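Local coordinates for probable dehydrogenase (Bordetella bronchiseptica, PDB 3MOI), which probably acts as an NAD(P)-dependent oxidoreductase of the Gfo/Idh/MocA family, although its substrate is not known, at residues R23-A28 against T344-R349; F156-R161 against G258-L263; A196-T201 against L376-T381. All coordinates share one frame; numbering follows the deposited sequence.

Contact 1: residues R23-A28 against T344-R349; sequences RHHPDA and TIDELR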
ATOM      1  N   ARG A  23      -2.517  24.666 -27.322  1.00 44.00           N
ATOM      2  CA  ARG A  23      -2.121  26.014 -27.808  1.00 45.96           C
ATOM      3  C   ARG A  23      -0.655  26.132 -27.480  1.00 46.11           C
ATOM      4  O   ARG A  23       0.193  26.146 -28.363  1.00 46.48           O
ATOM      5  CB  ARG A  23      -2.919  27.163 -27.147  1.00 46.84           C
ATOM      6  CG  ARG A  23      -3.505  28.167 -28.162  1.00 51.60           C
ATOM      7  CD  ARG A  23      -3.572  29.630 -27.675  1.00 58.43           C
ATOM      8  NE  ARG A  23      -4.905  30.129 -27.283  1.00 60.98           N
ATOM      9  CZ  ARG A  23      -5.469  29.953 -26.089  1.00 63.33           C
ATOM     10  NH1 ARG A  23      -4.862  29.225 -25.152  1.00 66.39           N
ATOM     11  NH2 ARG A  23      -6.659  30.497 -25.825  1.00 62.87           N
ATOM     12  N   HIS A  24      -0.374  26.024 -26.188  1.00 46.38           N
ATOM     13  CA  HIS A  24       0.964  26.095 -25.684  1.00 46.96           C
ATOM     14  C   HIS A  24       1.928  25.095 -26.260  1.00 46.04           C
ATOM     15  O   HIS A  24       3.116  25.303 -26.199  1.00 46.50           O
ATOM     16  CB  HIS A  24       0.938  25.953 -24.164  1.00 47.87           C
ATOM     17  CG  HIS A  24       0.147  27.031 -23.485  1.00 51.67           C
ATOM     18  ND1 HIS A  24      -0.172  26.994 -22.148  1.00 55.82           N
ATOM     19  CD2 HIS A  24      -0.426  28.159 -23.975  1.00 55.58           C
ATOM     20  CE1 HIS A  24      -0.872  28.071 -21.829  1.00 57.73           C
ATOM     21  NE2 HIS A  24      -1.042  28.793 -22.920  1.00 58.36           N
ATOM     22  N   HIS A  25       1.466  23.979 -26.792  1.00 45.08           N
ATOM     23  CA  HIS A  25       2.425  23.039 -27.356  1.00 43.66           C
ATOM     24  C   HIS A  25       2.840  23.518 -28.757  1.00 44.44           C
ATOM     25  O   HIS A  25       1.976  23.930 -29.625  1.00 43.88           O
ATOM     26  CB  HIS A  25       1.892  21.617 -27.354  1.00 42.84           C
ATOM     27  CG  HIS A  25       2.940  20.547 -27.499  1.00 38.55           C
ATOM     28  ND1 HIS A  25       3.719  20.409 -28.618  1.00 34.59           N
ATOM     29  CD2 HIS A  25       3.239  19.482 -26.714  1.00 36.63           C
ATOM     30  CE1 HIS A  25       4.498  19.349 -28.491  1.00 31.29           C
ATOM     31  NE2 HIS A  25       4.220  18.762 -27.348  1.00 31.81           N
ATOM     32  N   PRO A  26       4.165  23.527 -28.949  1.00 44.50           N
ATOM     33  CA  PRO A  26       4.819  24.038 -30.123  1.00 44.77           C
ATOM     34  C   PRO A  26       4.740  23.118 -31.293  1.00 44.62           C
ATOM     35  O   PRO A  26       4.951  23.561 -32.425  1.00 45.83           O
ATOM     36  CB  PRO A  26       6.294  24.222 -29.689  1.00 44.62           C
ATOM     37  CG  PRO A  26       6.469  23.338 -28.514  1.00 45.10           C
ATOM     38  CD  PRO A  26       5.125  23.292 -27.845  1.00 45.12           C
ATOM     39  N   ASP A  27       4.457  21.856 -31.080  1.00 44.10           N
ATOM     40  CA  ASP A  27       4.311  20.989 -32.244  1.00 43.96           C
ATOM     41  C   ASP A  27       2.848  20.743 -32.605  1.00 43.28           C
ATOM     42  O   ASP A  27       2.546  19.820 -33.386  1.00 42.84           O
ATOM     43  CB  ASP A  27       5.082  19.688 -32.036  1.00 44.57           C
ATOM     44  CG  ASP A  27       6.541  19.937 -31.737  1.00 45.14           C
ATOM     45  OD1 ASP A  27       7.061  20.880 -32.373  1.00 45.53           O
ATOM     46  OD2 ASP A  27       7.130  19.227 -30.861  1.00 44.00           O
ATOM     47  N   ALA A  28       1.959  21.597 -32.070  1.00 42.18           N
ATOM     48  CA  ALA A  28       0.536  21.385 -32.195  1.00 41.68           C
ATOM     49  C   ALA A  28      -0.219  22.694 -32.282  1.00 41.85           C
ATOM     50  O   ALA A  28       0.017  23.649 -31.490  1.00 43.43           O
ATOM     51  CB  ALA A  28       0.014  20.583 -31.015  1.00 41.75           C
ATOM     52  N   THR A 344       1.362  13.387 -23.938  1.00 35.45           N
ATOM     53  CA  THR A 344       0.465  12.660 -24.790  1.00 34.79           C
ATOM     54  C   THR A 344       0.711  13.094 -26.273  1.00 34.96           C
ATOM     55  O   THR A 344       0.862  12.249 -27.164  1.00 36.24           O
ATOM     56  CB  THR A 344      -1.014  12.928 -24.439  1.00 35.12           C
ATOM     57  OG1 THR A 344      -1.261  12.750 -23.056  1.00 31.81           O
ATOM     58  CG2 THR A 344      -1.914  12.025 -25.218  1.00 35.25           C
ATOM     59  N   ILE A 345       0.781  14.396 -26.534  1.00 33.07           N
ATOM     60  CA  ILE A 345       1.012  14.872 -27.879  1.00 32.61           C
ATOM     61  C   ILE A 345       2.337  14.366 -28.416  1.00 33.49           C
ATOM     62  O   ILE A 345       2.414  13.899 -29.549  1.00 34.80           O
ATOM     63  CB  ILE A 345       0.988  16.415 -27.930  1.00 33.27           C
ATOM     64  CG1 ILE A 345      -0.414  16.928 -27.557  1.00 32.52           C
ATOM     65  CG2 ILE A 345       1.492  16.923 -29.256  1.00 29.51           C
ATOM     66  CD1 ILE A 345      -0.505  18.401 -27.459  1.00 31.66           C
ATOM     67  N   ASP A 346       3.389  14.426 -27.606  1.00 33.78           N
ATOM     68  CA  ASP A 346       4.703  13.955 -28.049  1.00 34.16           C
ATOM     69  C   ASP A 346       4.655  12.489 -28.502  1.00 34.08           C
ATOM     70  O   ASP A 346       5.272  12.122 -29.513  1.00 34.08           O
ATOM     71  CB  ASP A 346       5.770  14.098 -26.951  1.00 33.89           C
ATOM     72  CG  ASP A 346       5.974  15.553 -26.488  1.00 36.25           C
ATOM     73  OD1 ASP A 346       5.543  16.517 -27.192  1.00 33.92           O
ATOM     74  OD2 ASP A 346       6.585  15.729 -25.397  1.00 40.60           O
ATOM     75  N   GLU A 347       3.910  11.649 -27.778  1.00 33.76           N
ATOM     76  CA  GLU A 347       3.869  10.258 -28.156  1.00 33.50           C
ATOM     77  C   GLU A 347       3.281  10.130 -29.563  1.00 33.15           C
ATOM     78  O   GLU A 347       3.837   9.451 -30.374  1.00 33.68           O
ATOM     79  CB  GLU A 347       3.098   9.444 -27.156  1.00 33.25           C
ATOM     80  CG  GLU A 347       3.264   8.025 -27.401  1.00 32.67           C
ATOM     81  CD  GLU A 347       2.486   7.151 -26.442  1.00 35.32           C
ATOM     82  OE1 GLU A 347       2.514   5.899 -26.663  1.00 36.46           O
ATOM     83  OE2 GLU A 347       1.868   7.689 -25.479  1.00 33.13           O
ATOM     84  N   LEU A 348       2.223  10.851 -29.887  1.00 32.91           N
ATOM     85  CA  LEU A 348       1.719  10.794 -31.281  1.00 33.50           C
ATOM     86  C   LEU A 348       2.696  11.345 -32.327  1.00 33.21           C
ATOM     87  O   LEU A 348       2.942  10.687 -33.365  1.00 32.67           O
ATOM     88  CB  LEU A 348       0.447  11.583 -31.428  1.00 33.15           C
ATOM     89  CG  LEU A 348      -0.784  11.058 -32.114  1.00 32.73           C
ATOM     90  CD1 LEU A 348      -1.373  12.229 -32.908  1.00 25.24           C
ATOM     91  CD2 LEU A 348      -0.646   9.808 -32.876  1.00 27.14           C
ATOM     92  N   ARG A 349       3.247  12.538 -32.050  1.00 33.45           N
ATOM     93  CA  ARG A 349       4.193  13.188 -32.987  1.00 33.75           C
ATOM     94  C   ARG A 349       5.265  12.217 -33.334  1.00 32.78           C
ATOM     95  O   ARG A 349       5.565  12.007 -34.492  1.00 33.20           O
ATOM     96  CB  ARG A 349       4.834  14.454 -32.402  1.00 34.20           C
ATOM     97  CG  ARG A 349       5.860  15.160 -33.401  1.00 36.99           C
ATOM     98  CD  ARG A 349       7.323  15.461 -32.735  1.00 42.10           C
ATOM     99  NE  ARG A 349       7.096  16.175 -31.468  1.00 43.41           N
ATOM    100  CZ  ARG A 349       7.396  15.757 -30.238  1.00 41.25           C
ATOM    101  NH1 ARG A 349       8.071  14.635 -29.988  1.00 41.28           N
ATOM    102  NH2 ARG A 349       7.034  16.525 -29.236  1.00 42.57           N
TER

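Contact 2: residues F156-R161 against G258-L263; sequences FLYRPR and GARKVL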
ATOM      1  N   PHE A 156     -12.913  11.431  -5.266  1.00 32.87           N
ATOM      2  CA  PHE A 156     -13.466  11.254  -6.583  1.00 33.61           C
ATOM      3  C   PHE A 156     -14.962  11.017  -6.520  1.00 34.41           C
ATOM      4  O   PHE A 156     -15.750  11.644  -7.237  1.00 34.79           O
ATOM      5  CB  PHE A 156     -12.758  10.067  -7.275  1.00 33.94           C
ATOM      6  CG  PHE A 156     -13.418   9.600  -8.534  1.00 33.26           C
ATOM      7  CD1 PHE A 156     -13.017  10.095  -9.781  1.00 34.52           C
ATOM      8  CD2 PHE A 156     -14.385   8.642  -8.494  1.00 32.53           C
ATOM      9  CE1 PHE A 156     -13.623   9.672 -10.962  1.00 32.89           C
ATOM     10  CE2 PHE A 156     -14.986   8.184  -9.676  1.00 35.65           C
ATOM     11  CZ  PHE A 156     -14.610   8.723 -10.912  1.00 36.42           C
ATOM     12  N   LEU A 157     -15.392  10.120  -5.671  1.00 35.26           N
ATOM     13  CA  LEU A 157     -16.799   9.787  -5.721  1.00 36.93           C
ATOM     14  C   LEU A 157     -17.663  11.013  -5.356  1.00 38.22           C
ATOM     15  O   LEU A 157     -18.819  11.063  -5.743  1.00 39.30           O
ATOM     16  CB  LEU A 157     -17.139   8.608  -4.799  1.00 37.16           C
ATOM     17  CG  LEU A 157     -18.512   7.981  -5.123  1.00 38.57           C
ATOM     18  CD1 LEU A 157     -18.423   7.272  -6.433  1.00 37.94           C
ATOM     19  CD2 LEU A 157     -19.030   7.041  -4.010  1.00 38.89           C
ATOM     20  N   TYR A 158     -17.129  11.987  -4.614  1.00 38.78           N
ATOM     21  CA  TYR A 158     -17.943  13.105  -4.194  1.00 39.85           C
ATOM     22  C   TYR A 158     -17.677  14.400  -4.976  1.00 40.79           C
ATOM     23  O   TYR A 158     -18.088  15.440  -4.549  1.00 40.99           O
ATOM     24  CB  TYR A 158     -17.826  13.299  -2.682  1.00 39.93           C
ATOM     25  CG  TYR A 158     -18.407  12.093  -1.960  1.00 40.88           C
ATOM     26  CD1 TYR A 158     -19.764  12.014  -1.652  1.00 41.43           C
ATOM     27  CD2 TYR A 158     -17.622  10.994  -1.671  1.00 40.69           C
ATOM     28  CE1 TYR A 158     -20.306  10.880  -1.018  1.00 40.89           C
ATOM     29  CE2 TYR A 158     -18.160   9.878  -1.054  1.00 41.71           C
ATOM     30  CZ  TYR A 158     -19.495   9.835  -0.733  1.00 40.84           C
ATOM     31  OH  TYR A 158     -19.973   8.715  -0.116  1.00 42.39           O
ATOM     32  N   ARG A 159     -17.012  14.318  -6.124  1.00 41.37           N
ATOM     33  CA  ARG A 159     -16.969  15.432  -7.045  1.00 41.98           C
ATOM     34  C   ARG A 159     -18.319  15.456  -7.758  1.00 43.41           C
ATOM     35  O   ARG A 159     -19.044  14.480  -7.747  1.00 43.92           O
ATOM     36  CB  ARG A 159     -15.836  15.250  -8.057  1.00 41.86           C
ATOM     37  CG  ARG A 159     -14.511  14.952  -7.400  1.00 40.56           C
ATOM     38  CD  ARG A 159     -13.349  15.052  -8.336  1.00 40.49           C
ATOM     39  NE  ARG A 159     -12.158  14.529  -7.678  1.00 40.60           N
ATOM     40  CZ  ARG A 159     -11.154  13.872  -8.266  1.00 38.07           C
ATOM     41  NH1 ARG A 159     -11.141  13.648  -9.579  1.00 36.87           N
ATOM     42  NH2 ARG A 159     -10.155  13.425  -7.510  1.00 36.46           N
ATOM     43  N   PRO A 160     -18.692  16.591  -8.333  1.00 45.14           N
ATOM     44  CA  PRO A 160     -20.003  16.707  -8.959  1.00 46.14           C
ATOM     45  C   PRO A 160     -20.193  15.837 -10.206  1.00 46.51           C
ATOM     46  O   PRO A 160     -19.429  15.959 -11.135  1.00 45.83           O
ATOM     47  CB  PRO A 160     -20.067  18.195  -9.334  1.00 46.35           C
ATOM     48  CG  PRO A 160     -19.237  18.864  -8.318  1.00 46.56           C
ATOM     49  CD  PRO A 160     -18.111  17.912  -8.036  1.00 46.00           C
ATOM     50  N   ARG A 161     -21.252  15.023 -10.226  1.00 47.48           N
ATOM     51  CA  ARG A 161     -21.454  14.020 -11.262  1.00 48.13           C
ATOM     52  C   ARG A 161     -22.849  14.008 -11.845  1.00 48.92           C
ATOM     53  O   ARG A 161     -23.834  14.307 -11.168  1.00 48.81           O
ATOM     54  CB  ARG A 161     -21.219  12.635 -10.679  1.00 48.38           C
ATOM     55  CG  ARG A 161     -19.881  12.427 -10.031  1.00 48.04           C
ATOM     56  CD  ARG A 161     -18.792  12.054 -11.024  1.00 46.77           C
ATOM     57  NE  ARG A 161     -17.508  12.007 -10.328  1.00 44.78           N
ATOM     58  CZ  ARG A 161     -16.315  12.207 -10.889  1.00 43.67           C
ATOM     59  NH1 ARG A 161     -16.172  12.481 -12.191  1.00 39.61           N
ATOM     60  NH2 ARG A 161     -15.236  12.146 -10.118  1.00 45.11           N
ATOM     61  N   GLY A 258     -14.255  18.537   2.239  1.00 51.10           N
ATOM     62  CA  GLY A 258     -14.396  19.095   0.890  1.00 51.25           C
ATOM     63  C   GLY A 258     -15.584  18.802   0.005  1.00 51.07           C
ATOM     64  O   GLY A 258     -16.584  19.506   0.050  1.00 51.33           O
ATOM     65  N   ALA A 259     -15.451  17.764  -0.812  1.00 50.56           N
ATOM     66  CA  ALA A 259     -16.361  17.550  -1.908  1.00 50.16           C
ATOM     67  C   ALA A 259     -17.707  17.087  -1.419  1.00 49.74           C
ATOM     68  O   ALA A 259     -18.715  17.358  -2.051  1.00 49.90           O
ATOM     69  CB  ALA A 259     -15.748  16.524  -2.922  1.00 50.05           C
ATOM     70  N   ARG A 260     -17.714  16.366  -0.308  1.00 50.33           N
ATOM     71  CA  ARG A 260     -18.947  15.929   0.333  1.00 51.09           C
ATOM     72  C   ARG A 260     -19.731  17.117   0.979  1.00 51.46           C
ATOM     73  O   ARG A 260     -20.961  17.148   0.920  1.00 51.32           O
ATOM     74  CB  ARG A 260     -18.646  14.839   1.377  1.00 50.96           C
ATOM     75  CG  ARG A 260     -19.909  14.281   2.047  1.00 52.39           C
ATOM     76  CD  ARG A 260     -19.634  13.417   3.303  1.00 55.20           C
ATOM     77  NE  ARG A 260     -19.191  12.066   2.931  1.00 56.35           N
ATOM     78  CZ  ARG A 260     -17.926  11.703   2.714  1.00 55.32           C
ATOM     79  NH1 ARG A 260     -16.939  12.592   2.870  1.00 55.15           N
ATOM     80  NH2 ARG A 260     -17.650  10.432   2.378  1.00 53.69           N
ATOM     81  N   LYS A 261     -19.022  18.072   1.589  1.00 51.83           N
ATOM     82  CA  LYS A 261     -19.639  19.309   2.100  1.00 52.83           C
ATOM     83  C   LYS A 261     -20.329  20.036   0.956  1.00 51.87           C
ATOM     84  O   LYS A 261     -21.530  20.267   0.993  1.00 51.17           O
ATOM     85  CB  LYS A 261     -18.573  20.232   2.728  1.00 53.73           C
ATOM     86  CG  LYS A 261     -19.083  21.307   3.728  1.00 56.94           C
ATOM     87  CD  LYS A 261     -17.940  22.259   4.257  1.00 60.67           C
ATOM     88  CE  LYS A 261     -16.521  21.534   4.407  1.00 63.41           C
ATOM     89  NZ  LYS A 261     -16.411  20.368   5.415  1.00 62.37           N
ATOM     90  N   VAL A 262     -19.566  20.355  -0.078  1.00 51.61           N
ATOM     91  CA  VAL A 262     -20.124  21.046  -1.239  1.00 51.51           C
ATOM     92  C   VAL A 262     -21.433  20.384  -1.696  1.00 52.67           C
ATOM     93  O   VAL A 262     -22.396  21.074  -1.995  1.00 53.03           O
ATOM     94  CB  VAL A 262     -19.108  21.176  -2.406  1.00 50.81           C
ATOM     95  CG1 VAL A 262     -19.806  21.620  -3.652  1.00 49.22           C
ATOM     96  CG2 VAL A 262     -17.966  22.141  -2.058  1.00 48.20           C
ATOM     97  N   LEU A 263     -21.506  19.061  -1.707  1.00 53.92           N
ATOM     98  CA  LEU A 263     -22.707  18.405  -2.228  1.00 55.15           C
ATOM     99  C   LEU A 263     -23.876  18.427  -1.256  1.00 56.30           C
ATOM    100  O   LEU A 263     -25.013  18.523  -1.683  1.00 57.10           O
ATOM    101  CB  LEU A 263     -22.424  16.962  -2.642  1.00 55.10           C
ATOM    102  CG  LEU A 263     -21.766  16.628  -3.995  1.00 55.12           C
ATOM    103  CD1 LEU A 263     -20.624  17.588  -4.469  1.00 53.03           C
ATOM    104  CD2 LEU A 263     -21.264  15.153  -3.868  1.00 52.27           C
TER

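Contact 3: residues A196-T201 against L376-T381; sequences AVRAMT and LESSAT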
ATOM      1  N   ALA A 196      -2.096 -12.009 -14.082  1.00 29.43           N
ATOM      2  CA  ALA A 196      -3.167 -12.454 -13.175  1.00 28.59           C
ATOM      3  C   ALA A 196      -3.639 -11.291 -12.291  1.00 27.47           C
ATOM      4  O   ALA A 196      -2.900 -10.357 -12.046  1.00 27.47           O
ATOM      5  CB  ALA A 196      -2.701 -13.637 -12.325  1.00 26.60           C
ATOM      6  N   VAL A 197      -4.869 -11.383 -11.813  1.00 27.43           N
ATOM      7  CA  VAL A 197      -5.531 -10.319 -11.075  1.00 26.87           C
ATOM      8  C   VAL A 197      -6.315 -10.925  -9.935  1.00 28.37           C
ATOM      9  O   VAL A 197      -7.245 -11.730 -10.181  1.00 29.47           O
ATOM     10  CB  VAL A 197      -6.547  -9.586 -11.922  1.00 25.81           C
ATOM     11  CG1 VAL A 197      -7.170  -8.482 -11.108  1.00 25.25           C
ATOM     12  CG2 VAL A 197      -5.931  -9.067 -13.185  1.00 21.68           C
ATOM     13  N   ARG A 198      -5.948 -10.529  -8.712  1.00 28.63           N
ATOM     14  CA  ARG A 198      -6.777 -10.724  -7.557  1.00 29.44           C
ATOM     15  C   ARG A 198      -7.222  -9.351  -7.055  1.00 30.58           C
ATOM     16  O   ARG A 198      -6.364  -8.536  -6.658  1.00 30.84           O
ATOM     17  CB  ARG A 198      -5.981 -11.443  -6.465  1.00 29.64           C
ATOM     18  CG  ARG A 198      -6.722 -11.636  -5.161  1.00 28.38           C
ATOM     19  CD  ARG A 198      -8.015 -12.468  -5.336  1.00 30.57           C
ATOM     20  NE  ARG A 198      -8.721 -12.576  -4.069  1.00 30.88           N
ATOM     21  CZ  ARG A 198      -9.868 -11.974  -3.794  1.00 29.99           C
ATOM     22  NH1 ARG A 198     -10.461 -11.277  -4.741  1.00 27.41           N
ATOM     23  NH2 ARG A 198     -10.427 -12.099  -2.572  1.00 27.06           N
ATOM     24  N   ALA A 199      -8.537  -9.095  -7.038  1.00 31.04           N
ATOM     25  CA  ALA A 199      -9.060  -7.796  -6.560  1.00 31.42           C
ATOM     26  C   ALA A 199     -10.385  -7.929  -5.798  1.00 32.49           C
ATOM     27  O   ALA A 199     -11.097  -8.889  -5.992  1.00 33.25           O
ATOM     28  CB  ALA A 199      -9.208  -6.846  -7.692  1.00 29.45           C
ATOM     29  N   MET A 200     -10.689  -6.937  -4.964  1.00 34.00           N
ATOM     30  CA  MET A 200     -11.918  -6.817  -4.169  1.00 35.22           C
ATOM     31  C   MET A 200     -12.330  -5.402  -4.438  1.00 35.53           C
ATOM     32  O   MET A 200     -11.470  -4.543  -4.409  1.00 37.61           O
ATOM     33  CB  MET A 200     -11.567  -6.876  -2.688  1.00 36.02           C
ATOM     34  CG  MET A 200     -12.775  -6.669  -1.680  1.00 41.33           C
ATOM     35  SD  MET A 200     -12.322  -5.606  -0.301  1.00 43.53           S
ATOM     36  CE  MET A 200     -12.139  -4.079  -1.207  1.00 39.39           C
ATOM     37  N   THR A 201     -13.603  -5.124  -4.678  1.00 35.14           N
ATOM     38  CA  THR A 201     -14.089  -3.731  -4.809  1.00 34.44           C
ATOM     39  C   THR A 201     -15.205  -3.501  -3.784  1.00 34.41           C
ATOM     40  O   THR A 201     -15.825  -4.428  -3.379  1.00 32.89           O
ATOM     41  CB  THR A 201     -14.707  -3.501  -6.166  1.00 34.35           C
ATOM     42  OG1 THR A 201     -15.778  -4.452  -6.290  1.00 32.30           O
ATOM     43  CG2 THR A 201     -13.670  -3.690  -7.278  1.00 30.24           C
ATOM     44  N   LEU A 376     -13.311  -6.675 -11.960  1.00 31.50           N
ATOM     45  CA  LEU A 376     -14.715  -6.906 -11.675  1.00 31.97           C
ATOM     46  C   LEU A 376     -14.972  -8.394 -11.427  1.00 32.11           C
ATOM     47  O   LEU A 376     -15.622  -8.703 -10.432  1.00 31.86           O
ATOM     48  CB  LEU A 376     -15.644  -6.372 -12.759  1.00 32.41           C
ATOM     49  CG  LEU A 376     -15.810  -4.841 -12.849  1.00 35.28           C
ATOM     50  CD1 LEU A 376     -16.397  -4.442 -14.220  1.00 34.74           C
ATOM     51  CD2 LEU A 376     -16.644  -4.271 -11.696  1.00 34.93           C
ATOM     52  N   GLU A 377     -14.438  -9.303 -12.265  1.00 31.79           N
ATOM     53  CA  GLU A 377     -14.647 -10.724 -12.045  1.00 31.82           C
ATOM     54  C   GLU A 377     -14.051 -11.216 -10.724  1.00 32.52           C
ATOM     55  O   GLU A 377     -14.711 -11.978  -9.992  1.00 33.48           O
ATOM     56  CB  GLU A 377     -14.075 -11.544 -13.169  1.00 32.00           C
ATOM     57  CG  GLU A 377     -14.288 -13.050 -12.996  1.00 37.17           C
ATOM     58  CD  GLU A 377     -13.713 -13.906 -14.150  1.00 45.38           C
ATOM     59  OE1 GLU A 377     -13.474 -13.358 -15.265  1.00 47.40           O
ATOM     60  OE2 GLU A 377     -13.484 -15.142 -13.921  1.00 50.88           O
ATOM     61  N   SER A 378     -12.798 -10.834 -10.436  1.00 31.97           N
ATOM     62  CA  SER A 378     -12.105 -11.361  -9.265  1.00 31.60           C
ATOM     63  C   SER A 378     -12.859 -10.952  -8.008  1.00 32.69           C
ATOM     64  O   SER A 378     -12.945 -11.703  -7.060  1.00 32.60           O
ATOM     65  CB  SER A 378     -10.703 -10.808  -9.160  1.00 31.44           C
ATOM     66  OG  SER A 378     -10.075 -11.328  -8.039  1.00 26.74           O
ATOM     67  N   SER A 379     -13.436  -9.766  -8.043  1.00 33.17           N
ATOM     68  CA  SER A 379     -14.116  -9.242  -6.910  1.00 34.63           C
ATOM     69  C   SER A 379     -15.466  -9.936  -6.729  1.00 34.64           C
ATOM     70  O   SER A 379     -15.936 -10.091  -5.641  1.00 35.60           O
ATOM     71  CB  SER A 379     -14.292  -7.715  -7.052  1.00 35.57           C
ATOM     72  OG  SER A 379     -15.068  -7.238  -5.972  1.00 36.97           O
ATOM     73  N   ALA A 380     -16.085 -10.383  -7.790  1.00 34.56           N
ATOM     74  CA  ALA A 380     -17.380 -11.075  -7.676  1.00 34.03           C
ATOM     75  C   ALA A 380     -17.141 -12.477  -7.142  1.00 34.24           C
ATOM     76  O   ALA A 380     -17.926 -12.976  -6.324  1.00 34.75           O
ATOM     77  CB  ALA A 380     -18.072 -11.152  -9.062  1.00 33.39           C
ATOM     78  N   THR A 381     -16.047 -13.113  -7.570  1.00 34.00           N
ATOM     79  CA  THR A 381     -15.862 -14.540  -7.311  1.00 33.27           C
ATOM     80  C   THR A 381     -14.936 -14.831  -6.127  1.00 33.83           C
ATOM     81  O   THR A 381     -14.910 -15.932  -5.644  1.00 33.48           O
ATOM     82  CB  THR A 381     -15.240 -15.216  -8.542  1.00 34.02           C
ATOM     83  OG1 THR A 381     -13.895 -14.702  -8.757  1.00 36.97           O
ATOM     84  CG2 THR A 381     -16.114 -15.027  -9.815  1.00 29.55           C
TER

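Contact 1: residues R23-A28 against T344-R349
Asp27 OD2 is gripped by two arginines: Arg349 of helix 340-352 and Arg336 from the loop before that helix. From Arg349 the firmer bond comes from NE, 3.1 Å from Asp27 OD2; NH2 of the same guanidinium adds a weak one. The carboxylate and guanidinium stand almost perpendicular, 87° apart, and NE meets Asp27 OD2 from above the carboxylate plane. Arg349 NH2 also forms a salt bridge with Asp346 OD1, one turn back on the helix, which links the two acids through a single guanidinium. Asp346 OD1 in turn accepts from His25 NE2 at 2.6 Å. Asp346 OD1 lies close to the His25 ring plane, and NE2 comes to it on the syn side, 23° out of the carboxylate plane. His25 CG, anti to the backbone N (chi1 -161°), heads toward helix 340-352. At the other ring nitrogen, His25 ND1 accepts from the backbone N of Asp27 at 2.9 Å, inside a type I turn from His25 to Ala28. The ring's rotation is thus fixed at both nitrogens. One face of it carries Ile345 CG2, centred in a CH-pi contact 3.9 Å from the His25 ring centroid. The other branch of Ile345 ends in CD1, 4.2 Å from Ala28 CB. With ND1 accepting a backbone N-H and NE2 donating, the imidazole is probably neutral with its proton on NE2.

Contact 2: residues F156-R161 against G258-L263
Tyr158 and Arg260 form a cation-pi pair where the loop after strand 145-153, in the Gfo/Idh/MocA C-terminal domain, lies against the first turns of helix 258-265. The tyrosine CG is anti to its own carbonyl carbon (chi1 -65°), and the side chain runs beside that of Arg260, both pointing the same way. Arg260 leaves the helix with CG anti to the backbone N and bends at chi3 (-78°), the torsion that turns NE out of the extended line. Its CZ sits over one face of the Tyr158 ring, 4.3 Å from the centroid and displaced toward the rim. The planes are tilted by 38°, so this is not a flat stack, and NH2 dips lowest, reaching 3.5 Å from Tyr158 CE2. That same NH2 bonds to Tyr233 O and makes a salt bridge to Asp324 of the second subunit, while Tyr158 OH bonds to Asp205; both polar ends are therefore anchored beyond the pair. The base of Tyr158 meets apolar groups one helical turn apart. Its CB lies 3.8 Å from Ala259 CB, and Leu263 CD2 comes up at the edge of the ring, its side chain crossing the tyrosine at about a right angle. Leu263 CD1 goes on to Pro160 CG, 4.3 Å away, and Pro160 itself packs on helix 270-278. No hydrogen bond joins the two segments. Instead Tyr158 O lies among methyl groups: Ala259 CB is at one flank, in a tight approach whose exact length is doubtful, while Leu263 CD1 lies roughly ahead of the C=O bond and Leu263 CD2 to its side, each 3.3 Å from Tyr158 O.

Contact 3: residues A196-T201 against L376-T381
Met200 of strand 196-201 and Ser379 of helix 376-381 bring their CA atoms within 4.3 Å where the two axes, 6.1 Å apart at their closest, cross at -67°. Two consecutive serines at the end of the helix use this closeness. Each has OG anti to its backbone N, and each hydroxyl accepts a strand N-H: Ala199 N reaches Ser378 OG at 2.9 Å in a nearly straight bond (168°), and Thr201 N reaches Ser379 OG at 2.9 Å in a more bent one. Ser378 OG takes a further, weak bond from Arg198 NH1, which arrives with the oxygen near the guanidinium plane, and the hydroxyl also bonds to Arg383 O just past the helix. The rest of that guanidinium belongs to the dimer interface, where Arg198 NE and NH2 bond to Gln384 and Thr219 of the second subunit. Ser379 meets the strand further toward its C-terminal end: its CA makes a C-H...O contact with Ala199 O at 3.2 Å, and Thr201 OG1 is 2.9 Å from Ser379 OG. Val197, on the same strand edge as Ala199 and Thr201, pairs instead with Val385 of the short strand 385-386. Serine hydroxyls thus take over edge N-H groups where that strand pairing stops, at the helix-on-sheet layer of the alpha/beta C-terminal domain of Gfo/Idh/MocA oxidoreductases.

Contact 1 ties the Rossmann domain to helix 340-352, which follows strand 326-331 of the large mixed sheet; contacts 2 and 3 each have one segment in the Gfo/Idh/MocA C-terminal domain. Contact 1 lies across the chain's centre from both, its centre 33 Å from that of contact 2 and 37 Å from that of contact 3. Contacts 2 and 3 are nearer, with about 11 Å between nearest atoms, and both have an arginine reaching the second subunit. The helix segment of contact 1 is followed by that of contact 3, while 196-201 falls between the two segments of contact 1. Helix 12-24, leading into contact 1, follows a glycine-rich turn that probably binds the dinucleotide.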